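Local coordinates for 336aa long hypothetical dTDP-glucose 4,6-dehydratase (Pyrococcus horikoshii, PDB 2HUN), which probably acts as an NAD(+)-dependent dTDP-glucose 4,6-dehydratase, a lyase of the extended short-chain dehydrogenase family built on a Rossmann fold, at residues P28-I33 with V230-E235; E71-V76 with E111-E116; K190-T195 with L251-I256; I197-G202 with R259-G264. All blocks are in the same frame, centred on the assembly; numbering follows the deposited sequence.

Overall arrangement
The four contacts fall into two groups: the centre of interaction 1 lies about 33 and 38 Å, and that of interaction 2 about 41 and 48 Å, from the centres of interactions 3 and 4. Interactions 1 and 2, 16 Å apart, belong to the Rossmann part: Ile-33 of the first packs on Leu-72, Lys-75 and Val-76 of the second. Interactions 3 and 4 use the same helices, 191-200 and 250-260, with centres 10 Å apart. Along the chain, interaction 2 closes before 3 and 4 open, whereas interaction 1 crosses both: helix 220-233, between the two shared helices in sequence, returns to the Rossmann part, so the two parts of the fold are interleaved.

Interaction 1: residues P28-I33 with V230-E235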
# COMPACT_ATOMS: atom_id res chain seq x y z
N PRO A 28 -13.02 -21.81 26.10
CA PRO A 28 -14.24 -22.63 26.15
C PRO A 28 -15.52 -21.94 25.69
O PRO A 28 -16.38 -22.58 25.08
CB PRO A 28 -14.33 -23.03 27.62
CG PRO A 28 -12.93 -22.98 28.10
CD PRO A 28 -12.34 -21.80 27.41
N ASP A 29 -15.66 -20.65 25.98
CA ASP A 29 -16.87 -19.92 25.62
C ASP A 29 -16.82 -19.08 24.35
O ASP A 29 -17.80 -18.41 24.01
CB ASP A 29 -17.30 -19.03 26.79
CG ASP A 29 -17.89 -19.84 27.93
OD1 ASP A 29 -18.82 -20.63 27.68
OD2 ASP A 29 -17.42 -19.69 29.08
N TRP A 30 -15.69 -19.10 23.66
CA TRP A 30 -15.57 -18.34 22.42
C TRP A 30 -16.19 -19.11 21.27
O TRP A 30 -16.35 -20.33 21.34
CB TRP A 30 -14.10 -18.05 22.12
CG TRP A 30 -13.49 -16.97 22.96
CD1 TRP A 30 -13.78 -16.67 24.26
CD2 TRP A 30 -12.41 -16.11 22.58
NE1 TRP A 30 -12.94 -15.68 24.72
CE2 TRP A 30 -12.09 -15.31 23.70
CE3 TRP A 30 -11.68 -15.93 21.39
CZ2 TRP A 30 -11.07 -14.35 23.68
CZ3 TRP A 30 -10.66 -14.98 21.37
CH2 TRP A 30 -10.37 -14.20 22.51
N GLU A 31 -16.53 -18.39 20.20
CA GLU A 31 -17.11 -19.00 19.02
C GLU A 31 -16.38 -18.53 17.77
O GLU A 31 -15.90 -17.40 17.71
CB GLU A 31 -18.59 -18.64 18.90
CG GLU A 31 -19.47 -19.25 19.97
CD GLU A 31 -20.92 -18.81 19.83
OE1 GLU A 31 -21.49 -18.98 18.74
OE2 GLU A 31 -21.48 -18.30 20.82
N VAL A 32 -16.31 -19.40 16.77
CA VAL A 32 -15.63 -19.07 15.54
C VAL A 32 -16.44 -19.33 14.28
O VAL A 32 -17.07 -20.38 14.13
CB VAL A 32 -14.31 -19.85 15.42
CG1 VAL A 32 -13.75 -19.71 14.01
CG2 VAL A 32 -13.31 -19.34 16.45
N ILE A 33 -16.42 -18.37 13.37
CA ILE A 33 -17.06 -18.50 12.09
C ILE A 33 -15.89 -18.38 11.14
O ILE A 33 -15.21 -17.35 11.12
CB ILE A 33 -18.04 -17.37 11.78
CG1 ILE A 33 -19.24 -17.43 12.72
CG2 ILE A 33 -18.48 -17.47 10.32
CD1 ILE A 33 -20.19 -16.26 12.55
N VAL A 230 -2.30 -9.58 20.32
CA VAL A 230 -2.60 -8.36 19.58
C VAL A 230 -4.11 -8.14 19.56
O VAL A 230 -4.58 -7.01 19.70
CB VAL A 230 -2.06 -8.44 18.12
CG1 VAL A 230 -2.59 -7.27 17.30
CG2 VAL A 230 -0.53 -8.40 18.13
N LEU A 231 -4.87 -9.21 19.38
CA LEU A 231 -6.33 -9.13 19.35
C LEU A 231 -6.89 -8.56 20.65
O LEU A 231 -7.67 -7.61 20.64
CB LEU A 231 -6.93 -10.52 19.12
CG LEU A 231 -8.46 -10.64 19.21
CD1 LEU A 231 -9.10 -9.95 18.02
CD2 LEU A 231 -8.87 -12.11 19.26
N LEU A 232 -6.47 -9.13 21.77
CA LEU A 232 -6.96 -8.70 23.08
C LEU A 232 -6.29 -7.47 23.69
O LEU A 232 -6.91 -6.76 24.47
CB LEU A 232 -6.85 -9.86 24.09
CG LEU A 232 -7.53 -11.20 23.77
CD1 LEU A 232 -7.10 -12.22 24.81
CD2 LEU A 232 -9.05 -11.03 23.76
N LYS A 233 -5.03 -7.21 23.36
CA LYS A 233 -4.34 -6.07 23.95
C LYS A 233 -3.70 -5.06 23.00
O LYS A 233 -3.24 -4.00 23.44
CB LYS A 233 -3.28 -6.57 24.92
CG LYS A 233 -3.82 -7.50 26.00
CD LYS A 233 -2.66 -8.12 26.75
CE LYS A 233 -3.08 -9.27 27.65
NZ LYS A 233 -1.87 -9.90 28.27
N GLY A 234 -3.68 -5.37 21.71
CA GLY A 234 -3.09 -4.46 20.74
C GLY A 234 -3.83 -3.15 20.60
O GLY A 234 -5.06 -3.11 20.67
N GLU A 235 -3.09 -2.07 20.38
CA GLU A 235 -3.69 -0.75 20.25
C GLU A 235 -4.09 -0.48 18.80
O GLU A 235 -3.39 -0.88 17.87
CB GLU A 235 -2.71 0.32 20.73
CG GLU A 235 -2.05 -0.06 22.05
CD GLU A 235 -1.06 0.98 22.54
OE1 GLU A 235 -0.21 1.43 21.73
OE2 GLU A 235 -1.12 1.33 23.73
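Trp-30 and Leu-232 form the closest backbone approach, yet their CA atoms stand 12.9 Å apart, so the gap between the loop leading into strand 31-36 and the last turn of helix 220-233 is bridged entirely by side chains. The indole reaches out from one side and two successive leucines from the other. It is the benzo end of the ring that meets them. Leu-232 CD2 sits at the ring edge, near its plane, 3.7 Å from Trp-30 CH2 and 3.9 Å from Trp-30 CZ2. Leu-231 CD2 approaches obliquely, 4.0 Å from Trp-30 CZ3. Different first torsions let neighbouring residues on the helix share one target: CG of Leu-231 lies anti to its backbone N (chi1 174°), whereas CG of Leu-232 lies anti to its carbonyl carbon (chi1 -56°). The indole is further fixed by a ring stack with His-27 and by packing on Ile-23 and Leu-6. At the helix end, Gly-234 N bonds Val-230 O at 2.7 Å, and Arg-121 donates from NH2 to Val-230 O and from NE to Leu-231 O. The indole, from the connection between helix 14-26 and strand 31-36, joins the first beta-alpha-beta unit to helix 220-233. Covering of the parallel sheet by apolar side chains from flanking helices is characteristic of the Rossmann fold, here in the part of the chain that binds NAD.

Interaction 2: residues E71-V76 with E111-E116; sequences ELVRKV and ESIRRE
Ser-112 meets Val-73 where helix 96-116 passes the last turn of helix 66-74, its OG lying 3.3 Å from Val-73 CG2. That approach is a van der Waals contact of oxygen and methyl, the hydroxyl's hydrogen bond going to Leu-109 O. Next comes Ile-113, where the other valine methyl does the touching: with CG1 anti to the backbone N (chi1 163°), Val-73 sets CG1 3.9 Å from Ile-113 CA and also, at 4.0 Å, against Ile-113 CG1. Arg-114 turns away to a salt bridge with Glu-111 of its own helix, and Pro-95 of the second subunit packs on both. Glu-116 brings the segment back to the contact, folding its bent chain across the aliphatic part of Arg-74. Its OE1 lies 3.4 Å from Arg-74 CG and makes a long salt bridge to Arg-74 NE at 3.8 Å, the guanidinium and carboxylate planes being 49° apart. Arg-74 NH1 meanwhile donates in its plane to Glu-71 OE1 (3.3 Å), completing a three-residue salt-bridge network at the more exposed end of the contact. Deeper in, Val-73 rests on Leu-7, so that helix 66-74 lies on strand 5-9, while helix 96-116 packs on that helix, Ser-112 touching Tyr-66 and Val-69, and through Ile-113 on Val-120 and Leu-171 in the loops before strands 121-127 and 172-182.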
# COMPACT_ATOMS: atom_id res chain seq x y z
N GLU A 71 -22.87 -9.63 6.45
CA GLU A 71 -23.73 -10.39 7.36
C GLU A 71 -22.92 -11.05 8.47
O GLU A 71 -23.36 -11.12 9.62
CB GLU A 71 -24.50 -11.45 6.58
CG GLU A 71 -25.19 -10.90 5.34
CD GLU A 71 -26.48 -10.15 5.64
OE1 GLU A 71 -26.57 -9.48 6.69
OE2 GLU A 71 -27.40 -10.22 4.80
N LEU A 72 -21.73 -11.52 8.13
CA LEU A 72 -20.88 -12.17 9.12
C LEU A 72 -20.25 -11.14 10.07
O LEU A 72 -20.21 -11.35 11.28
CB LEU A 72 -19.78 -12.98 8.42
CG LEU A 72 -20.25 -14.04 7.42
CD1 LEU A 72 -19.04 -14.78 6.86
CD2 LEU A 72 -21.22 -15.02 8.11
N VAL A 73 -19.77 -10.03 9.51
CA VAL A 73 -19.15 -8.99 10.33
C VAL A 73 -20.14 -8.42 11.34
O VAL A 73 -19.77 -8.11 12.48
CB VAL A 73 -18.58 -7.85 9.44
CG1 VAL A 73 -18.33 -6.61 10.28
CG2 VAL A 73 -17.28 -8.31 8.80
N ARG A 74 -21.40 -8.29 10.92
CA ARG A 74 -22.46 -7.77 11.77
C ARG A 74 -22.62 -8.52 13.09
O ARG A 74 -22.97 -7.92 14.11
CB ARG A 74 -23.81 -7.84 11.07
CG ARG A 74 -24.00 -6.97 9.85
CD ARG A 74 -25.39 -7.23 9.29
NE ARG A 74 -26.41 -6.95 10.30
CZ ARG A 74 -27.57 -7.60 10.41
NH1 ARG A 74 -27.86 -8.59 9.58
NH2 ARG A 74 -28.43 -7.26 11.36
N LYS A 75 -22.39 -9.83 13.07
CA LYS A 75 -22.60 -10.64 14.26
C LYS A 75 -21.40 -11.07 15.10
O LYS A 75 -21.56 -11.86 16.02
CB LYS A 75 -23.39 -11.89 13.87
CG LYS A 75 -22.60 -12.89 13.04
CD LYS A 75 -23.44 -14.06 12.55
CE LYS A 75 -24.22 -13.71 11.31
NZ LYS A 75 -24.69 -14.94 10.62
N VAL A 76 -20.20 -10.56 14.82
CA VAL A 76 -19.05 -10.97 15.63
C VAL A 76 -18.47 -9.85 16.49
O VAL A 76 -18.80 -8.68 16.31
CB VAL A 76 -17.91 -11.54 14.74
CG1 VAL A 76 -18.39 -12.80 14.03
CG2 VAL A 76 -17.47 -10.50 13.73
N GLU A 111 -14.82 -2.08 4.51
CA GLU A 111 -16.10 -1.42 4.26
C GLU A 111 -17.21 -2.04 5.08
O GLU A 111 -18.01 -1.32 5.68
CB GLU A 111 -16.45 -1.48 2.77
CG GLU A 111 -15.78 -0.40 1.92
CD GLU A 111 -16.21 1.01 2.32
OE1 GLU A 111 -15.62 1.60 3.25
OE2 GLU A 111 -17.17 1.53 1.71
N SER A 112 -17.26 -3.37 5.14
CA SER A 112 -18.30 -4.03 5.91
C SER A 112 -18.16 -3.65 7.38
O SER A 112 -19.16 -3.46 8.08
CB SER A 112 -18.20 -5.56 5.75
OG SER A 112 -17.07 -6.08 6.42
N ILE A 113 -16.93 -3.54 7.85
CA ILE A 113 -16.70 -3.17 9.24
C ILE A 113 -17.17 -1.75 9.56
O ILE A 113 -17.88 -1.54 10.54
CB ILE A 113 -15.21 -3.32 9.62
CG1 ILE A 113 -14.86 -4.80 9.74
CG2 ILE A 113 -14.93 -2.58 10.92
CD1 ILE A 113 -13.38 -5.08 9.96
N ARG A 114 -16.79 -0.77 8.74
CA ARG A 114 -17.18 0.61 9.00
C ARG A 114 -18.64 0.90 8.68
O ARG A 114 -19.24 1.81 9.25
CB ARG A 114 -16.26 1.60 8.25
CG ARG A 114 -16.44 1.68 6.73
CD ARG A 114 -17.44 2.76 6.32
NE ARG A 114 -17.51 2.89 4.87
CZ ARG A 114 -18.27 3.78 4.22
NH1 ARG A 114 -19.03 4.63 4.90
NH2 ARG A 114 -18.27 3.81 2.89
N ARG A 115 -19.23 0.12 7.77
CA ARG A 115 -20.63 0.32 7.41
C ARG A 115 -21.57 -0.40 8.37
O ARG A 115 -22.64 0.11 8.69
CB ARG A 115 -20.89 -0.16 5.98
CG ARG A 115 -20.22 0.68 4.92
CD ARG A 115 -20.41 0.11 3.52
NE ARG A 115 -21.82 -0.11 3.20
CZ ARG A 115 -22.27 -0.45 1.99
NH1 ARG A 115 -21.43 -0.61 0.98
NH2 ARG A 115 -23.57 -0.65 1.81
N GLU A 116 -21.17 -1.58 8.85
CA GLU A 116 -22.02 -2.37 9.75
C GLU A 116 -21.68 -2.40 11.23
O GLU A 116 -22.57 -2.35 12.07
CB GLU A 116 -22.07 -3.82 9.27
CG GLU A 116 -22.71 -4.05 7.91
CD GLU A 116 -24.22 -3.91 7.95
OE1 GLU A 116 -24.79 -3.80 9.06
OE2 GLU A 116 -24.84 -3.93 6.87

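Interaction 3: residues K190-T195 with L251-I256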
# COMPACT_ATOMS: atom_id res chain seq x y z
N LYS A 190 6.84 -27.12 1.28
CA LYS A 190 7.55 -26.05 1.99
C LYS A 190 8.79 -26.70 2.60
O LYS A 190 8.75 -27.85 3.01
CB LYS A 190 6.67 -25.43 3.09
CG LYS A 190 5.48 -24.61 2.59
CD LYS A 190 5.94 -23.37 1.84
CE LYS A 190 4.75 -22.51 1.40
NZ LYS A 190 5.18 -21.27 0.72
N LEU A 191 9.88 -25.95 2.66
CA LEU A 191 11.15 -26.45 3.19
C LEU A 191 11.17 -27.46 4.34
O LEU A 191 11.66 -28.58 4.18
CB LEU A 191 12.04 -25.28 3.61
CG LEU A 191 13.42 -25.68 4.16
CD1 LEU A 191 14.26 -26.25 3.02
CD2 LEU A 191 14.12 -24.48 4.79
N ILE A 192 10.66 -27.05 5.49
CA ILE A 192 10.67 -27.91 6.68
C ILE A 192 9.85 -29.19 6.52
O ILE A 192 10.31 -30.27 6.86
CB ILE A 192 10.24 -27.09 7.93
CG1 ILE A 192 11.29 -26.02 8.21
CG2 ILE A 192 10.08 -28.00 9.13
CD1 ILE A 192 10.93 -25.04 9.30
N PRO A 193 8.61 -29.08 5.99
CA PRO A 193 7.81 -30.30 5.82
C PRO A 193 8.47 -31.23 4.80
O PRO A 193 8.59 -32.43 5.03
CB PRO A 193 6.47 -29.76 5.32
CG PRO A 193 6.39 -28.41 5.97
CD PRO A 193 7.80 -27.88 5.76
N LYS A 194 8.88 -30.67 3.67
CA LYS A 194 9.53 -31.45 2.62
C LYS A 194 10.74 -32.19 3.17
O LYS A 194 10.93 -33.38 2.90
CB LYS A 194 9.97 -30.54 1.47
CG LYS A 194 10.64 -31.27 0.32
CD LYS A 194 11.26 -30.31 -0.70
CE LYS A 194 12.29 -29.38 -0.03
NZ LYS A 194 13.31 -30.11 0.79
N THR A 195 11.56 -31.49 3.95
CA THR A 195 12.75 -32.09 4.53
C THR A 195 12.41 -33.26 5.46
O THR A 195 13.03 -34.33 5.36
CB THR A 195 13.57 -31.06 5.33
OG1 THR A 195 13.97 -29.99 4.45
CG2 THR A 195 14.82 -31.70 5.92
N LEU A 251 20.54 -24.73 4.88
CA LEU A 251 21.45 -25.79 5.32
C LEU A 251 21.36 -25.93 6.83
O LEU A 251 21.33 -27.04 7.35
CB LEU A 251 22.89 -25.48 4.92
CG LEU A 251 23.93 -26.49 5.43
CD1 LEU A 251 23.53 -27.91 5.03
CD2 LEU A 251 25.31 -26.14 4.88
N GLU A 252 21.32 -24.80 7.54
CA GLU A 252 21.22 -24.81 8.99
C GLU A 252 19.93 -25.50 9.44
O GLU A 252 19.94 -26.31 10.37
CB GLU A 252 21.23 -23.39 9.55
CG GLU A 252 22.61 -22.80 9.76
CD GLU A 252 22.55 -21.38 10.29
OE1 GLU A 252 21.98 -20.51 9.59
OE2 GLU A 252 23.05 -21.14 11.41
N VAL A 253 18.84 -25.16 8.77
CA VAL A 253 17.54 -25.74 9.09
C VAL A 253 17.60 -27.24 8.87
O VAL A 253 17.22 -28.02 9.75
CB VAL A 253 16.42 -25.12 8.21
CG1 VAL A 253 15.10 -25.84 8.45
CG2 VAL A 253 16.28 -23.63 8.53
N VAL A 254 18.09 -27.65 7.70
CA VAL A 254 18.20 -29.07 7.38
C VAL A 254 19.07 -29.84 8.37
O VAL A 254 18.68 -30.91 8.83
CB VAL A 254 18.74 -29.26 5.95
CG1 VAL A 254 19.10 -30.72 5.72
CG2 VAL A 254 17.69 -28.82 4.94
N LYS A 255 20.24 -29.30 8.71
CA LYS A 255 21.12 -29.97 9.67
C LYS A 255 20.43 -30.21 11.01
O LYS A 255 20.62 -31.25 11.63
CB LYS A 255 22.40 -29.16 9.90
CG LYS A 255 23.50 -29.38 8.87
CD LYS A 255 24.74 -28.56 9.21
CE LYS A 255 25.74 -28.56 8.06
NZ LYS A 255 26.95 -27.75 8.38
N ILE A 256 19.64 -29.24 11.46
CA ILE A 256 18.94 -29.37 12.73
C ILE A 256 17.79 -30.38 12.64
O ILE A 256 17.57 -31.15 13.58
CB ILE A 256 18.41 -27.98 13.20
CG1 ILE A 256 19.60 -27.11 13.61
CG2 ILE A 256 17.44 -28.14 14.35
CD1 ILE A 256 19.24 -25.69 13.99
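Val-253 is the tight point of the contact, its CG1 methyl meeting two residues of helix 191-200. Ile-192 crosses it at about a right angle, with CG1 at 3.8 Å from Val-253 CG1, while Leu-191 reaches it tip to tip, its CD2 at 4.0 Å from the same methyl. That valine methyl lies anti to its backbone N (chi1 174°), which points it at both partners. The helices run roughly alongside, their segment axes 10.4 Å apart at closest approach and crossing at -39°. Further along helix 191-200, at Thr-195, the packing thins to a single branch: CG2 of Val-254, the next residue on the other helix, crosses obliquely over the threonine, 3.9 Å from Thr-195 OG1. The threonine hydroxyl is satisfied within its own helix, donating to Leu-191 O at 2.7 Å from one face of the carbonyl plane, while Thr-195 N reaches that oxygen from the other. Of the touching residues Leu-191 is the partly exposed one; Glu-252 and Lys-255 line the solvent side. Inward, Trp-217 of strand 215-219 touches Leu-191, Ile-192 and Val-253 alike; Ile-205 of strand 205-208 lies on Thr-195 and Val-254, and helix 300-313 packs on Ile-192 through Ile-304 and Thr-307.

Interaction 4: residues I197-G202 with R259-G264; sequences IRASLG and RLMGKG
Met-261 and Lys-263 straddle a glycine turn to reach Ala-199 and Ser-200, and the unusual feature is that both partners are helix ends closed alike. Gly-202 and Gly-262 each adopt positive phi (59° and 60°) as the C-prime residue of a Schellman motif: Gly-202 N bonds Ala-199 O inside the longer bond from Leu-203 N to Arg-198 O, and Gly-262 N bonds Arg-259 O inside that from Lys-263 N to Leu-258 O. The backbones stay 8.3 Å apart at the CA atoms of Ser-200 and Met-261, so long side chains fill the interval. Met-261 SD packs on Ala-199 CB, 3.9 Å away, and a bend at chi3 (98°) turns Met-261 CE to 4.0 Å from Ser-200 CB. Lys-263 brings CE to 3.6 Å from Ala-199 O, a carbon contact with an oxygen already taken by the capping amide. Ser-200 OG is turned back to its own helix, donating to Ile-197 O at 2.7 Å. Helix 300-313 packs on both sides of the joint, Ile-308 on Met-261 and Leu-312 on Ser-200. Each Schellman turn leads on to one strand of the small parallel pair 205-208 and 268-271, a helix-to-strand layout consistent with the smaller alpha/beta C-terminal part of extended short-chain dehydrogenases.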
# COMPACT_ATOMS: atom_id res chain seq x y z
N ILE A 197 9.59 -35.12 5.60
CA ILE A 197 9.02 -36.19 4.80
C ILE A 197 10.08 -36.98 4.03
O ILE A 197 10.17 -38.21 4.16
CB ILE A 197 7.99 -35.62 3.80
CG1 ILE A 197 6.75 -35.13 4.57
CG2 ILE A 197 7.61 -36.67 2.77
CD1 ILE A 197 5.74 -34.40 3.72
N ARG A 198 10.88 -36.29 3.24
CA ARG A 198 11.93 -36.94 2.46
C ARG A 198 12.94 -37.69 3.33
O ARG A 198 13.34 -38.80 2.98
CB ARG A 198 12.66 -35.92 1.58
CG ARG A 198 11.83 -35.42 0.40
CD ARG A 198 12.58 -34.34 -0.38
NE ARG A 198 13.76 -34.86 -1.07
CZ ARG A 198 13.73 -35.50 -2.23
NH1 ARG A 198 12.57 -35.72 -2.85
NH2 ARG A 198 14.86 -35.94 -2.78
N ALA A 199 13.34 -37.10 4.44
CA ALA A 199 14.31 -37.74 5.32
C ALA A 199 13.75 -39.02 5.93
O ALA A 199 14.46 -40.01 6.08
CB ALA A 199 14.74 -36.78 6.43
N SER A 200 12.47 -39.00 6.29
CA SER A 200 11.84 -40.18 6.87
C SER A 200 11.77 -41.30 5.83
O SER A 200 11.55 -42.46 6.16
CB SER A 200 10.43 -39.86 7.37
OG SER A 200 9.54 -39.66 6.29
N LEU A 201 11.95 -40.92 4.56
CA LEU A 201 11.91 -41.87 3.45
C LEU A 201 13.29 -42.14 2.87
O LEU A 201 13.42 -42.67 1.77
CB LEU A 201 11.00 -41.35 2.34
CG LEU A 201 9.49 -41.35 2.63
CD1 LEU A 201 8.76 -40.61 1.52
CD2 LEU A 201 9.00 -42.78 2.76
N GLY A 202 14.32 -41.77 3.62
CA GLY A 202 15.68 -41.98 3.16
C GLY A 202 16.02 -41.31 1.84
O GLY A 202 16.95 -41.74 1.15
N ARG A 259 19.32 -33.88 12.75
CA ARG A 259 19.78 -34.19 14.09
C ARG A 259 18.60 -34.57 14.97
O ARG A 259 18.62 -35.60 15.64
CB ARG A 259 20.51 -32.98 14.70
CG ARG A 259 20.60 -33.03 16.22
CD ARG A 259 21.56 -31.98 16.77
NE ARG A 259 21.13 -30.61 16.54
CZ ARG A 259 20.19 -29.97 17.24
NH1 ARG A 259 19.57 -30.59 18.24
NH2 ARG A 259 19.88 -28.72 16.95
N LEU A 260 17.56 -33.74 14.95
CA LEU A 260 16.38 -33.97 15.76
C LEU A 260 15.57 -35.19 15.34
O LEU A 260 14.70 -35.65 16.07
CB LEU A 260 15.49 -32.71 15.78
CG LEU A 260 16.15 -31.52 16.50
CD1 LEU A 260 15.28 -30.28 16.36
CD2 LEU A 260 16.35 -31.88 17.96
N MET A 261 15.87 -35.70 14.15
CA MET A 261 15.19 -36.89 13.67
C MET A 261 16.08 -38.09 14.01
O MET A 261 15.91 -39.19 13.49
CB MET A 261 14.94 -36.81 12.16
CG MET A 261 13.74 -35.96 11.78
SD MET A 261 13.42 -35.90 9.99
CE MET A 261 12.14 -37.14 9.83
N GLY A 262 17.05 -37.84 14.89
CA GLY A 262 17.97 -38.88 15.32
C GLY A 262 18.78 -39.46 14.18
O GLY A 262 19.16 -40.63 14.22
N LYS A 263 19.07 -38.64 13.18
CA LYS A 263 19.82 -39.10 12.02
C LYS A 263 21.16 -38.43 11.80
O LYS A 263 21.60 -37.57 12.57
CB LYS A 263 19.00 -38.93 10.74
CG LYS A 263 17.68 -39.67 10.74
CD LYS A 263 17.07 -39.69 9.35
CE LYS A 263 16.02 -40.79 9.26
NZ LYS A 263 16.58 -42.09 9.74
N GLY A 264 21.81 -38.85 10.72
CA GLY A 264 23.09 -38.30 10.34
C GLY A 264 22.89 -37.34 9.19
O GLY A 264 21.77 -37.14 8.74